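Long-range contacts in glycoside Hydrolase (Bacteroides plebeius, PDB 5T3B), which probably hydrolyses glycosidic bonds in agarose-like galactans, as a glycoside hydrolase family 50 enzyme from a subfamily enriched in human gut Bacteroidetes: residues N253-S258 and L333-H338; N303-G308 and N344-K349; C310-Y315 and G352-V357. All coordinates share one frame; numbering follows the deposited sequence.

Contact 1 of 3, residues N253-S258 and L333-H338; sequences NEIDFS and LGSRLH. With EDO (1,2-ethanediol), chain D.
E254 lies over the ring of H338, its CB 3.5 Å from the ring centroid and almost on the ring normal, a CH-pi contact. The carboxylate continues the stack, turned only 18° from the ring plane. E254 OE1 accepts from ethanediol O2 at 2.6 Å and E254 OE2 from ethanediol O1 at 2.7 Å. Beside this pair, N253 OD1 accepts from R336 NE at 2.8 Å; the acceptor lies in the guanidinium plane, whereas NE stands 43° above the amide's carbonyl plane. N253 reaches it with CG anti to its backbone N (chi1 -178°). The backbones join where E254 N gives a bond to R336 O (2.9 Å) and a weak one to S335 O. The N253-E254 pair resembles the Asn-Glu of clan GH-A glycosidase active sites, and the ethanediol, probably from the crystallisation liquor, may sit where a sugar hydroxyl would. Two waters stitch the next residues together: one links I255 N with S335 O and OG, the other bridges I255 O and H338 ND1. Further out, N361 ND2 donates to both N253 OD1 and E254 OE2, E389 forms a salt bridge with R336 NH1, and S335 OG meets Y315 OH.

Contact 2 of 3, residues N303-G308 and N344-K349; sequences NNEFAG and NSYIIK. With EDO (1,2-ethanediol), chain L.
G308 and I347 bring their CA atoms to 4.4 Å where helix segments 303-308 and 345-349 run nearly parallel, their axes 7.8 Å apart and crossing at -18°. This closeness depends on G308: a CB there would collide with Y346 CB, which instead rests 3.8 Å from G308 CA. Next to the glycine, the ring of Y346 spreads over the backbone of helix 300-324, with E305 CA above the ring centre at 3.8 Å from the centroid, a CH-pi contact. E305 extends its own CB and CG past CE1 and CZ of the same ring.

N344 joins the helices by a polar route. As N-cap of helix 345-354 it accepts from Y346 N through OD1 (2.9 Å), while ND2 sends a nearly straight bond to N304 O at 3.1 Å, with the oxygen in its amide plane. CG set anti to the backbone N (chi1 180°) turns the amide toward helix 300-324 without giving up the cap. N304 O thereby serves two donors, since G308 N also binds it within its own helix. With an alanine here in place of N344, Y346 N would probably lose its cap and N304 O its donor from across the helix pair. On the buried flank, A307 CB touches I347 CD1 at 4.1 Å.

An ethanediol takes up a bond from S345 N at the start of helix 345-354. Around the pair, helix 277-288 meets E305 and F306, helix 264-269 covers N303 and F306, and helix 370-379 packs on S345 and I348, while I347 reaches inward to F257 and L337.

Contact 3 of 3, residues C310-Y315 and G352-V357; sequences CAEKYY and GKYCDV. With EDO (1,2-ethanediol), chain M.
E312 reaches from its helix to both K353 and Y354, the polar half of a contact whose other half is built from aromatic rings, aliphatic carbon and sulfur. In one of its two deposited conformers, E312 OE2 forms a salt bridge with K353 NZ at 3.1 Å, and OE1 accepts from Y354 OH at 2.9 Å. Each donor arrives on the syn side of its oxygen, though somewhat out of the carboxylate plane. That plane stands steeply to the tyrosine ring, 78° away, and OE2 lies at the ring's edge, 3.4 Å from CE2. A bend at chi2 (90°) swings the carboxylate over toward the end of helix 345-354.

The sulfur contact belongs to C355, the first residue to leave helical geometry there. Its SG sits over one face of the Y315 ring, displaced toward the rim and 3.9 Å from the centroid, closest to CD1 and CE1. Y315 turns CG anti to its carbonyl carbon (chi1 -70°), which carries the ring under the sulfur, and its hydroxyl continues inward to S335.

Apolar contact fills the ground between, where Y315 CB meets Y354 CB at 3.8 Å. Y354 CB also rests against the backbone carbonyl of Y315.

Helix 300-324 is thus joined to the C-terminal end of helix 345-354 and to C355 just beyond it, with C355 and Y315 buried and K353 exposed to solvent. Because E312 has a second conformer, the ionic and hydroxyl bonds describe one state of that side chain, and probably hold less rigidly than the sulfur and carbon contacts beneath them.

In the fold
From the N terminus, the chain lays down the loop 253-258 first, then both pieces of helix 300-324, 303-308 and 310-315, and only afterwards their three partners in the same order. Contact 1 closes at 333-338, contact 2 at 344-349 and contact 3 at 352-357, so every pair of contacts crosses and none is enclosed by another. Contacts 2 and 3 clasp successive levels of helices 300-324 and 345-354, while contact 1 joins the loop ahead of helix 264-269 to the loop between helices 300-324 and 345-354. Residues such as I347, N303 and Y315 also meet contact 1. The helix pair is thereby tied to the loops of contact 1, probably close to the active site.

Contact 1 of 3, residues N253-S258 and L333-H338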
ATOM      1  N   ASN A 253      -2.409   9.962  -2.174  1.00  7.68           N
ATOM      2  CA  ASN A 253      -2.469   8.737  -2.937  1.00  7.98           C
ATOM      3  C   ASN A 253      -2.030   9.003  -4.373  1.00  7.55           C
ATOM      4  O   ASN A 253      -2.631   9.849  -5.050  1.00  9.17           O
ATOM      5  CB  ASN A 253      -3.873   8.187  -2.978  1.00  8.45           C
ATOM      6  CG  ASN A 253      -4.005   6.868  -3.732  1.00  8.45           C
ATOM      7  OD1 ASN A 253      -3.307   5.887  -3.488  1.00  8.32           O
ATOM      8  ND2 ASN A 253      -4.934   6.863  -4.672  1.00 10.38           N
ATOM      9  N   GLU A 254      -0.958   8.325  -4.835  1.00  7.25           N
ATOM     10  CA  GLU A 254      -0.575   8.459  -6.250  1.00  7.76           C
ATOM     11  C   GLU A 254      -0.367   9.889  -6.698  1.00  8.90           C
ATOM     12  O   GLU A 254      -0.873  10.326  -7.734  1.00  9.57           O
ATOM     13  CB  GLU A 254      -1.570   7.722  -7.139  1.00  8.03           C
ATOM     14  CG  GLU A 254      -1.765   6.258  -6.790  1.00  8.94           C
ATOM     15  CD  GLU A 254      -2.374   5.419  -7.877  1.00  9.84           C
ATOM     16  OE1 GLU A 254      -3.078   5.990  -8.757  1.00 14.06           O
ATOM     17  OE2 GLU A 254      -2.166   4.180  -7.781  1.00 11.31           O
ATOM     18  N   ILE A 255       0.482  10.606  -5.962  1.00  8.03           N
ATOM     19  CA  ILE A 255       0.873  11.921  -6.401  1.00  9.09           C
ATOM     20  C   ILE A 255       1.658  11.811  -7.725  1.00  9.02           C
ATOM     21  O   ILE A 255       2.546  10.996  -7.857  1.00  9.69           O
ATOM     22  CB  ILE A 255       1.781  12.573  -5.335  1.00  9.86           C
ATOM     23  CG1 ILE A 255       1.037  12.776  -4.004  1.00 10.36           C
ATOM     24  CG2 ILE A 255       2.342  13.897  -5.823  1.00 11.73           C
ATOM     25  CD1 ILE A 255       1.955  13.153  -2.854  1.00 11.00           C
ATOM     26  N   ASP A 256       1.327  12.711  -8.652  1.00  9.61           N
ATOM     27  CA  ASP A 256       2.101  12.752  -9.895  1.00 11.77           C
ATOM     28  C   ASP A 256       3.417  13.473  -9.626  1.00 12.01           C
ATOM     29  O   ASP A 256       3.476  14.625  -9.300  1.00 12.08           O
ATOM     30  CB  ASP A 256       1.258  13.468 -10.930  1.00 14.01           C
ATOM     31  CG  ASP A 256       1.903  13.677 -12.230  1.00 19.52           C
ATOM     32  OD1 ASP A 256       3.121  13.496 -12.411  1.00 21.61           O
ATOM     33  OD2 ASP A 256       1.114  14.008 -13.199  1.00 21.99           O
ATOM     34  N   PHE A 257       4.482  12.737  -9.742  1.00 13.48           N
ATOM     35  CA  PHE A 257       5.852  13.292  -9.634  1.00 16.49           C
ATOM     36  C   PHE A 257       6.583  13.096 -10.904  1.00 20.66           C
ATOM     37  O   PHE A 257       7.822  13.080 -10.899  1.00 20.42           O
ATOM     38  CB  PHE A 257       6.717  12.595  -8.581  1.00 16.15           C
ATOM     39  CG  PHE A 257       6.346  12.787  -7.161  1.00 17.78           C
ATOM     40  CD1 PHE A 257       6.984  13.828  -6.409  1.00 15.25           C
ATOM     41  CD2 PHE A 257       5.673  11.842  -6.446  1.00 15.79           C
ATOM     42  CE1 PHE A 257       6.705  13.902  -5.064  1.00 17.15           C
ATOM     43  CE2 PHE A 257       5.419  11.959  -5.095  1.00 17.86           C
ATOM     44  CZ  PHE A 257       5.951  13.000  -4.408  1.00 16.58           C
ATOM     45  N   SER A 258       5.884  12.920 -11.997  1.00 21.03           N
ATOM     46  CA  SER A 258       6.329  12.571 -13.427  1.00 21.38           C
ATOM     47  C   SER A 258       5.487  11.393 -13.901  1.00 19.98           C
ATOM     48  O   SER A 258       5.332  10.419 -13.218  1.00 21.39           O
ATOM     49  CB  SER A 258       7.725  12.256 -13.765  1.00 23.53           C
ATOM     50  OG  SER A 258       8.556  13.335 -13.512  1.00 24.46           O
ATOM     51  N   LEU A 333       2.847   6.628   6.998  1.00  8.10           N
ATOM     52  CA  LEU A 333       3.004   5.523   6.012  1.00  8.18           C
ATOM     53  C   LEU A 333       3.078   6.049   4.589  1.00  8.38           C
ATOM     54  O   LEU A 333       2.941   5.237   3.665  1.00  9.58           O
ATOM     55  CB  LEU A 333       1.855   4.557   6.177  1.00  7.97           C
ATOM     56  CG  LEU A 333       1.573   4.032   7.581  1.00  9.00           C
ATOM     57  CD1 LEU A 333       0.339   3.142   7.592  1.00  9.88           C
ATOM     58  CD2 LEU A 333       2.741   3.284   8.169  1.00  9.99           C
ATOM     59  N   GLY A 334       3.371   7.313   4.409  1.00  8.38           N
ATOM     60  CA  GLY A 334       3.676   7.822   3.081  1.00  9.27           C
ATOM     61  C   GLY A 334       2.494   8.217   2.231  1.00  7.55           C
ATOM     62  O   GLY A 334       1.417   8.543   2.719  1.00  8.93           O
ATOM     63  N   SER A 335       2.758   8.262   0.926  1.00  7.66           N
ATOM     64  CA  SER A 335       1.836   8.830  -0.072  1.00  8.20           C
ATOM     65  C   SER A 335       1.431   7.862  -1.184  1.00  7.64           C
ATOM     66  O   SER A 335       0.780   8.308  -2.119  1.00  8.28           O
ATOM     67  CB  SER A 335       2.471  10.058  -0.750  1.00  9.80           C
ATOM     68  OG  SER A 335       3.557   9.714  -1.581  1.00  9.54           O
ATOM     69  N   ARG A 336       1.738   6.576  -1.041  1.00  7.24           N
ATOM     70  CA  ARG A 336       1.204   5.562  -1.961  1.00  7.20           C
ATOM     71  C   ARG A 336       1.739   5.821  -3.381  1.00  6.99           C
ATOM     72  O   ARG A 336       1.028   6.216  -4.278  1.00  7.94           O
ATOM     73  CB  ARG A 336      -0.305   5.477  -1.853  1.00  7.99           C
ATOM     74  CG  ARG A 336      -0.798   5.401  -0.424  1.00  8.04           C
ATOM     75  CD  ARG A 336      -2.274   5.674  -0.260  1.00  7.77           C
ATOM     76  NE  ARG A 336      -3.067   4.679  -0.957  1.00  7.82           N
ATOM     77  CZ  ARG A 336      -3.351   3.494  -0.443  1.00  7.54           C
ATOM     78  NH1 ARG A 336      -4.008   2.594  -1.167  1.00  8.57           N
ATOM     79  NH2 ARG A 336      -3.068   3.204   0.809  1.00  7.67           N
ATOM     80  N   LEU A 337       3.059   5.630  -3.499  1.00  7.39           N
ATOM     81  CA  LEU A 337       3.763   5.884  -4.745  1.00  7.03           C
ATOM     82  C   LEU A 337       3.332   4.878  -5.758  1.00  7.52           C
ATOM     83  O   LEU A 337       2.956   3.756  -5.444  1.00 10.50           O
ATOM     84  CB  LEU A 337       5.294   5.769  -4.505  1.00  7.67           C
ATOM     85  CG  LEU A 337       5.875   6.875  -3.592  1.00  8.66           C
ATOM     86  CD1 LEU A 337       7.220   6.454  -3.071  1.00  9.96           C
ATOM     87  CD2 LEU A 337       5.975   8.192  -4.350  1.00  9.52           C
ATOM     88  N   HIS A 338       3.426   5.259  -7.044  1.00  8.02           N
ATOM     89  CA  HIS A 338       2.924   4.427  -8.106  1.00  8.04           C
ATOM     90  C   HIS A 338       3.725   4.692  -9.367  1.00  9.36           C
ATOM     91  O   HIS A 338       4.718   5.428  -9.335  1.00  9.79           O
ATOM     92  CB  HIS A 338       1.415   4.627  -8.320  1.00  8.44           C
ATOM     93  CG  HIS A 338       1.099   5.885  -9.026  1.00  8.99           C
ATOM     94  ND1 HIS A 338       1.655   7.091  -8.696  1.00  9.09           N
ATOM     95  CD2 HIS A 338       0.258   6.122 -10.060  1.00 10.30           C
ATOM     96  CE1 HIS A 338       1.210   8.019  -9.513  1.00 10.35           C
ATOM     97  NE2 HIS A 338       0.355   7.452 -10.361  1.00 11.16           N
TER
HETATM   98  C1  EDO D 502      -2.585   2.710 -11.050  1.00 18.13           C
HETATM   99  O1  EDO D 502      -1.529   3.176 -10.232  1.00 13.65           O
HETATM  100  C2  EDO D 502      -3.226   3.812 -11.850  1.00 33.43           C
HETATM  101  O2  EDO D 502      -3.883   4.681 -10.897  1.00 37.37           O
HETATM  102  O   HOH W   1       2.386   9.320  -4.089  1.00  8.70           O
HETATM  103  O   HOH W   2       3.151   8.560  -6.700  1.00 10.75           O

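Contact 2 of 3, residues N303-G308 and N344-K349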
ATOM      1  N   ASN A 303      15.238  15.971 -14.111  1.00 16.70           N
ATOM      2  CA  ASN A 303      13.835  15.754 -13.760  1.00 15.85           C
ATOM      3  C   ASN A 303      13.696  14.886 -12.505  1.00 13.64           C
ATOM      4  O   ASN A 303      12.983  15.246 -11.583  1.00 14.43           O
ATOM      5  CB  ASN A 303      13.030  15.167 -14.900  1.00 17.21           C
ATOM      6  CG  ASN A 303      11.590  14.968 -14.493  1.00 20.64           C
ATOM      7  OD1 ASN A 303      10.883  15.898 -14.110  1.00 19.44           O
ATOM      8  ND2 ASN A 303      11.156  13.725 -14.542  1.00 20.71           N
ATOM      9  N   ASN A 304      14.415  13.780 -12.486  1.00 12.82           N
ATOM     10  CA  ASN A 304      14.291  12.853 -11.388  1.00 12.89           C
ATOM     11  C   ASN A 304      14.782  13.484 -10.118  1.00 12.14           C
ATOM     12  O   ASN A 304      14.139  13.321  -9.065  1.00 12.85           O
ATOM     13  CB  ASN A 304      15.002  11.549 -11.688  1.00 14.12           C
ATOM     14  CG  ASN A 304      14.295  10.746 -12.741  1.00 16.33           C
ATOM     15  OD1 ASN A 304      13.136  11.003 -13.094  1.00 17.58           O
ATOM     16  ND2 ASN A 304      15.036   9.863 -13.358  1.00 20.18           N
ATOM     17  N   GLU A 305      15.923  14.190 -10.158  1.00 12.94           N
ATOM     18  CA  GLU A 305      16.407  14.900  -9.000  1.00 14.42           C
ATOM     19  C   GLU A 305      15.444  15.952  -8.505  1.00 12.36           C
ATOM     20  O   GLU A 305      15.187  16.066  -7.301  1.00 13.16           O
ATOM     21  CB  GLU A 305      17.763  15.543  -9.297  1.00 15.94           C
ATOM     22  CG  GLU A 305      18.370  16.128  -8.050  1.00 19.97           C
ATOM     23  CD  GLU A 305      19.749  16.725  -8.261  1.00 27.14           C
ATOM     24  OE1 GLU A 305      20.292  16.608  -9.381  1.00 29.59           O
ATOM     25  OE2 GLU A 305      20.266  17.354  -7.286  1.00 35.29           O
ATOM     26  N   PHE A 306      14.876  16.716  -9.434  1.00 13.26           N
ATOM     27  CA  PHE A 306      13.912  17.746  -9.050  1.00 12.77           C
ATOM     28  C   PHE A 306      12.676  17.139  -8.377  1.00 10.85           C
ATOM     29  O   PHE A 306      12.196  17.658  -7.377  1.00 11.80           O
ATOM     30  CB  PHE A 306      13.512  18.624 -10.249  1.00 13.36           C
ATOM     31  CG  PHE A 306      12.530  19.679  -9.902  1.00 13.19           C
ATOM     32  CD1 PHE A 306      12.914  20.771  -9.175  1.00 13.98           C
ATOM     33  CD2 PHE A 306      11.216  19.532 -10.243  1.00 13.42           C
ATOM     34  CE1 PHE A 306      11.958  21.720  -8.801  1.00 14.88           C
ATOM     35  CE2 PHE A 306      10.256  20.431  -9.850  1.00 16.18           C
ATOM     36  CZ  PHE A 306      10.621  21.568  -9.166  1.00 14.36           C
ATOM     37  N   ALA A 307      12.157  16.042  -8.964  1.00 12.00           N
ATOM     38  CA  ALA A 307      11.057  15.351  -8.336  1.00 11.86           C
ATOM     39  C   ALA A 307      11.402  14.917  -6.901  1.00 10.86           C
ATOM     40  O   ALA A 307      10.572  14.946  -6.006  1.00 11.88           O
ATOM     41  CB  ALA A 307      10.629  14.172  -9.223  1.00 12.37           C
ATOM     42  N   GLY A 308      12.637  14.448  -6.700  1.00 10.83           N
ATOM     43  CA  GLY A 308      13.135  14.122  -5.382  1.00 11.45           C
ATOM     44  C   GLY A 308      13.124  15.286  -4.404  1.00 10.91           C
ATOM     45  O   GLY A 308      12.837  15.115  -3.228  1.00 12.60           O
ATOM     46  N   ASN A 344      11.780   6.041  -8.995  1.00  9.97           N
ATOM     47  CA  ASN A 344      12.741   7.159  -8.930  1.00 11.29           C
ATOM     48  C   ASN A 344      13.507   7.103  -7.648  1.00 10.81           C
ATOM     49  O   ASN A 344      12.951   7.380  -6.590  1.00 10.56           O
ATOM     50  CB  ASN A 344      11.951   8.467  -9.079  1.00 10.23           C
ATOM     51  CG  ASN A 344      12.802   9.712  -9.030  1.00 10.47           C
ATOM     52  OD1 ASN A 344      13.947   9.673  -8.639  1.00 12.73           O
ATOM     53  ND2 ASN A 344      12.229  10.838  -9.391  1.00 12.30           N
ATOM     54  N   SER A 345      14.804   6.785  -7.723  1.00 10.56           N
ATOM     55  CA  SER A 345      15.617   6.623  -6.558  1.00 10.51           C
ATOM     56  C   SER A 345      15.654   7.869  -5.698  1.00 11.92           C
ATOM     57  O   SER A 345      15.839   7.762  -4.508  1.00 12.05           O
ATOM     58  CB  SER A 345      17.036   6.207  -6.913  1.00 13.07           C
ATOM     59  OG  SER A 345      17.663   7.150  -7.743  1.00 17.05           O
ATOM     60  N   TYR A 346      15.545   9.065  -6.320  1.00 10.88           N
ATOM     61  CA  TYR A 346      15.570  10.271  -5.519  1.00 11.38           C
ATOM     62  C   TYR A 346      14.344  10.417  -4.628  1.00 10.72           C
ATOM     63  O   TYR A 346      14.405  10.967  -3.530  1.00 11.40           O
ATOM     64  CB  TYR A 346      15.718  11.535  -6.362  1.00 11.65           C
ATOM     65  CG  TYR A 346      17.030  11.623  -7.105  1.00 14.57           C
ATOM     66  CD1 TYR A 346      18.143  12.178  -6.486  1.00 18.33           C
ATOM     67  CD2 TYR A 346      17.150  11.218  -8.405  1.00 15.31           C
ATOM     68  CE1 TYR A 346      19.335  12.301  -7.169  1.00 22.21           C
ATOM     69  CE2 TYR A 346      18.327  11.361  -9.112  1.00 20.56           C
ATOM     70  CZ  TYR A 346      19.422  11.877  -8.479  1.00 20.46           C
ATOM     71  OH  TYR A 346      20.583  11.993  -9.165  1.00 27.70           O
ATOM     72  N   ILE A 347      13.196   9.961  -5.135  1.00 10.16           N
ATOM     73  CA  ILE A 347      11.952  10.012  -4.353  1.00  8.97           C
ATOM     74  C   ILE A 347      12.014   8.958  -3.234  1.00 10.07           C
ATOM     75  O   ILE A 347      11.645   9.225  -2.100  1.00 10.78           O
ATOM     76  CB  ILE A 347      10.743   9.804  -5.245  1.00  9.77           C
ATOM     77  CG1 ILE A 347      10.565  10.994  -6.177  1.00 10.03           C
ATOM     78  CG2 ILE A 347       9.467   9.581  -4.436  1.00 10.82           C
ATOM     79  CD1 ILE A 347       9.466  10.857  -7.157  1.00 10.82           C
ATOM     80  N   ILE A 348      12.481   7.769  -3.579  1.00  9.13           N
ATOM     81  CA  ILE A 348      12.635   6.716  -2.569  1.00  9.92           C
ATOM     82  C   ILE A 348      13.605   7.170  -1.468  1.00  9.15           C
ATOM     83  O   ILE A 348      13.364   6.890  -0.296  1.00  9.92           O
ATOM     84  CB  ILE A 348      13.030   5.376  -3.165  1.00 10.01           C
ATOM     85  CG1 ILE A 348      11.982   4.893  -4.181  1.00 10.12           C
ATOM     86  CG2 ILE A 348      13.207   4.293  -2.111  1.00  9.36           C
ATOM     87  CD1 ILE A 348      10.608   4.529  -3.636  1.00 12.37           C
ATOM     88  N   LYS A 349      14.711   7.853  -1.837  1.00 10.12           N
ATOM     89  CA  LYS A 349      15.617   8.389  -0.844  1.00 12.50           C
ATOM     90  C   LYS A 349      14.922   9.343   0.090  1.00 11.50           C
ATOM     91  O   LYS A 349      15.060   9.262   1.338  1.00 12.75           O
ATOM     92  CB  LYS A 349      16.800   9.041  -1.504  1.00 13.99           C
ATOM     93  CG  LYS A 349      17.788   9.564  -0.470  1.00 21.14           C
ATOM     94  CD  LYS A 349      19.065  10.009  -1.189  1.00 26.76           C
ATOM     95  CE  LYS A 349      20.091  10.479  -0.159  1.00 34.30           C
ATOM     96  NZ  LYS A 349      20.198  11.947  -0.218  1.00 46.14           N
TER
HETATM   97  C1  EDO L 510      16.994   8.390 -10.662  1.00 35.59           C
HETATM   98  O1  EDO L 510      18.248   7.726 -10.542  1.00 45.46           O
HETATM   99  C2  EDO L 510      16.138   7.382 -11.360  1.00 33.56           C
HETATM  100  O2  EDO L 510      15.778   6.337 -10.482  1.00 22.41           O

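Contact 3 of 3, residues C310-Y315 and G352-V357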
ATOM      1  N   CYS A 310      11.089  17.836  -4.589  1.00 10.77           N
ATOM      2  CA  CYS A 310       9.680  17.996  -4.277  1.00 10.77           C
ATOM      3  C   CYS A 310       9.223  17.014  -3.197  1.00 10.36           C
ATOM      4  O   CYS A 310       8.547  17.352  -2.235  1.00 10.07           O
ATOM      5  CB  CYS A 310       8.824  17.783  -5.555  1.00 11.65           C
ATOM      6  SG  CYS A 310       9.021  18.989  -6.827  1.00 13.64           S
ATOM      7  N   ALA A 311       9.656  15.753  -3.354  1.00  9.82           N
ATOM      8  CA  ALA A 311       9.343  14.729  -2.399  1.00 10.12           C
ATOM      9  C   ALA A 311       9.928  15.024  -1.050  1.00  9.92           C
ATOM     10  O   ALA A 311       9.282  14.781  -0.008  1.00 10.55           O
ATOM     11  CB  ALA A 311       9.743  13.355  -2.914  1.00 11.53           C
ATOM     12  N   GLU A 312      11.175  15.495  -1.033  0.50 10.89           N
ATOM     13  CA  GLU A 312      11.809  15.878   0.231  0.50 11.80           C
ATOM     14  C   GLU A 312      11.000  16.944   0.969  0.50  9.95           C
ATOM     15  O   GLU A 312      10.727  16.797   2.173  0.50 11.25           O
ATOM     16  CB  GLU A 312      13.250  16.370  -0.043  0.50 15.12           C
ATOM     17  CG  GLU A 312      13.862  17.144   1.086  0.50 19.56           C
ATOM     18  CD  GLU A 312      14.610  16.289   2.069  0.50 21.61           C
ATOM     19  OE1 GLU A 312      14.825  16.820   3.198  0.50 25.70           O
ATOM     20  OE2 GLU A 312      14.984  15.132   1.690  0.50 23.76           O
ATOM     21  N   LYS A 313      10.561  17.985   0.256  0.50  9.05           N
ATOM     22  CA  LYS A 313       9.812  19.049   0.895  0.50  9.85           C
ATOM     23  C   LYS A 313       8.429  18.552   1.376  0.50  9.15           C
ATOM     24  O   LYS A 313       7.918  18.989   2.404  0.50 10.97           O
ATOM     25  CB  LYS A 313       9.663  20.258  -0.025  0.50  9.64           C
ATOM     26  CG  LYS A 313      10.966  20.977  -0.274  0.50 10.38           C
ATOM     27  CD  LYS A 313      10.689  22.286  -0.969  0.50 12.98           C
ATOM     28  CE  LYS A 313      10.176  23.324  -0.001  0.50 14.46           C
ATOM     29  NZ  LYS A 313      11.099  23.725   1.147  0.50 15.86           N
ATOM     30  N   TYR A 314       7.842  17.629   0.602  1.00 10.20           N
ATOM     31  CA  TYR A 314       6.561  17.041   0.942  1.00  8.86           C
ATOM     32  C   TYR A 314       6.663  16.185   2.218  1.00  8.27           C
ATOM     33  O   TYR A 314       6.000  16.443   3.218  1.00  9.27           O
ATOM     34  CB  TYR A 314       6.064  16.267  -0.274  1.00  8.58           C
ATOM     35  CG  TYR A 314       4.747  15.601  -0.031  1.00  8.65           C
ATOM     36  CD1 TYR A 314       3.561  16.319  -0.111  1.00  8.48           C
ATOM     37  CD2 TYR A 314       4.681  14.267   0.366  1.00  8.77           C
ATOM     38  CE1 TYR A 314       2.334  15.728   0.148  1.00  8.14           C
ATOM     39  CE2 TYR A 314       3.451  13.674   0.600  1.00  7.82           C
ATOM     40  CZ  TYR A 314       2.306  14.417   0.559  1.00  8.02           C
ATOM     41  OH  TYR A 314       1.104  13.814   0.802  1.00  8.72           O
ATOM     42  N   TYR A 315       7.492  15.134   2.128  1.00  8.18           N
ATOM     43  CA  TYR A 315       7.560  14.175   3.206  1.00  8.33           C
ATOM     44  C   TYR A 315       8.130  14.768   4.490  1.00  8.92           C
ATOM     45  O   TYR A 315       7.653  14.423   5.585  1.00  9.72           O
ATOM     46  CB  TYR A 315       8.380  12.964   2.782  1.00  9.21           C
ATOM     47  CG  TYR A 315       7.749  12.050   1.732  1.00  8.72           C
ATOM     48  CD1 TYR A 315       6.443  11.558   1.868  1.00  9.88           C
ATOM     49  CD2 TYR A 315       8.474  11.675   0.624  1.00  9.74           C
ATOM     50  CE1 TYR A 315       5.957  10.660   0.946  1.00 10.36           C
ATOM     51  CE2 TYR A 315       7.978  10.774  -0.286  1.00 11.68           C
ATOM     52  CZ  TYR A 315       6.711  10.290  -0.128  1.00  9.99           C
ATOM     53  OH  TYR A 315       6.214   9.389  -1.087  1.00 13.87           O
ATOM     54  N   GLY A 352      12.513   7.461   2.353  1.00 10.70           N
ATOM     55  CA  GLY A 352      13.172   6.717   3.443  1.00 10.18           C
ATOM     56  C   GLY A 352      13.640   7.567   4.594  1.00 10.39           C
ATOM     57  O   GLY A 352      13.734   7.052   5.697  1.00 12.15           O
ATOM     58  N   LYS A 353      13.915   8.823   4.333  1.00 10.98           N
ATOM     59  CA  LYS A 353      14.411   9.743   5.403  1.00 12.24           C
ATOM     60  C   LYS A 353      13.287  10.148   6.294  1.00 11.73           C
ATOM     61  O   LYS A 353      13.500  10.440   7.472  1.00 14.09           O
ATOM     62  CB  LYS A 353      15.039  10.993   4.789  1.00 12.73           C
ATOM     63  CG  LYS A 353      16.349  10.727   4.152  1.00 17.32           C
ATOM     64  CD  LYS A 353      16.841  12.026   3.432  1.00 23.53           C
ATOM     65  CE  LYS A 353      17.012  13.229   4.295  1.00 32.89           C
ATOM     66  NZ  LYS A 353      17.493  14.377   3.405  1.00 40.25           N
ATOM     67  N   TYR A 354      12.054  10.182   5.802  1.00 10.21           N
ATOM     68  CA  TYR A 354      10.896  10.801   6.523  1.00 12.08           C
ATOM     69  C   TYR A 354       9.716   9.923   6.832  1.00 12.96           C
ATOM     70  O   TYR A 354       9.034  10.080   7.824  1.00 17.27           O
ATOM     71  CB  TYR A 354      10.497  12.106   5.778  1.00 12.44           C
ATOM     72  CG  TYR A 354      11.579  13.092   5.717  1.00 13.65           C
ATOM     73  CD1 TYR A 354      11.994  13.726   6.918  1.00 15.42           C
ATOM     74  CD2 TYR A 354      12.261  13.379   4.576  1.00 15.06           C
ATOM     75  CE1 TYR A 354      12.992  14.678   6.916  1.00 18.31           C
ATOM     76  CE2 TYR A 354      13.316  14.308   4.579  1.00 18.04           C
ATOM     77  CZ  TYR A 354      13.700  14.888   5.808  1.00 16.96           C
ATOM     78  OH  TYR A 354      14.669  15.858   5.877  1.00 27.47           O
ATOM     79  N   CYS A 355       9.434   8.981   6.001  1.00 10.72           N
ATOM     80  CA  CYS A 355       8.319   8.087   6.207  1.00 10.89           C
ATOM     81  C   CYS A 355       8.740   7.016   7.221  1.00  9.73           C
ATOM     82  O   CYS A 355       9.870   6.532   7.199  1.00 11.86           O
ATOM     83  CB  CYS A 355       7.877   7.407   4.923  1.00 11.73           C
ATOM     84  SG  CYS A 355       7.267   8.479   3.649  1.00 13.85           S
ATOM     85  N   ASP A 356       7.830   6.625   8.110  1.00  9.21           N
ATOM     86  CA  ASP A 356       8.093   5.430   8.888  1.00  9.28           C
ATOM     87  C   ASP A 356       8.068   4.155   8.060  1.00  9.71           C
ATOM     88  O   ASP A 356       8.825   3.223   8.273  1.00 10.12           O
ATOM     89  CB  ASP A 356       7.124   5.354  10.040  1.00 10.73           C
ATOM     90  CG  ASP A 356       7.297   6.530  10.982  1.00 10.87           C
ATOM     91  OD1 ASP A 356       8.387   6.581  11.645  1.00 14.88           O
ATOM     92  OD2 ASP A 356       6.403   7.400  11.102  1.00 11.45           O
ATOM     93  N   VAL A 357       7.136   4.119   7.096  1.00  9.05           N
ATOM     94  CA  VAL A 357       7.048   3.039   6.104  1.00  8.82           C
ATOM     95  C   VAL A 357       6.718   3.736   4.781  1.00  7.63           C
ATOM     96  O   VAL A 357       5.872   4.613   4.763  1.00  9.64           O
ATOM     97  CB  VAL A 357       5.943   2.019   6.434  1.00  9.27           C
ATOM     98  CG1 VAL A 357       5.922   0.893   5.437  1.00 10.07           C
ATOM     99  CG2 VAL A 357       6.100   1.484   7.845  1.00 10.01           C
TER
HETATM  100  C1  EDO M 511       5.906   8.277  14.870  1.00 28.62           C
HETATM  101  O1  EDO M 511       6.024   8.928  13.592  1.00 27.30           O
HETATM  102  C2  EDO M 511       7.296   8.007  15.501  1.00 24.85           C
HETATM  103  O2  EDO M 511       7.954   7.337  14.397  1.00 26.79           O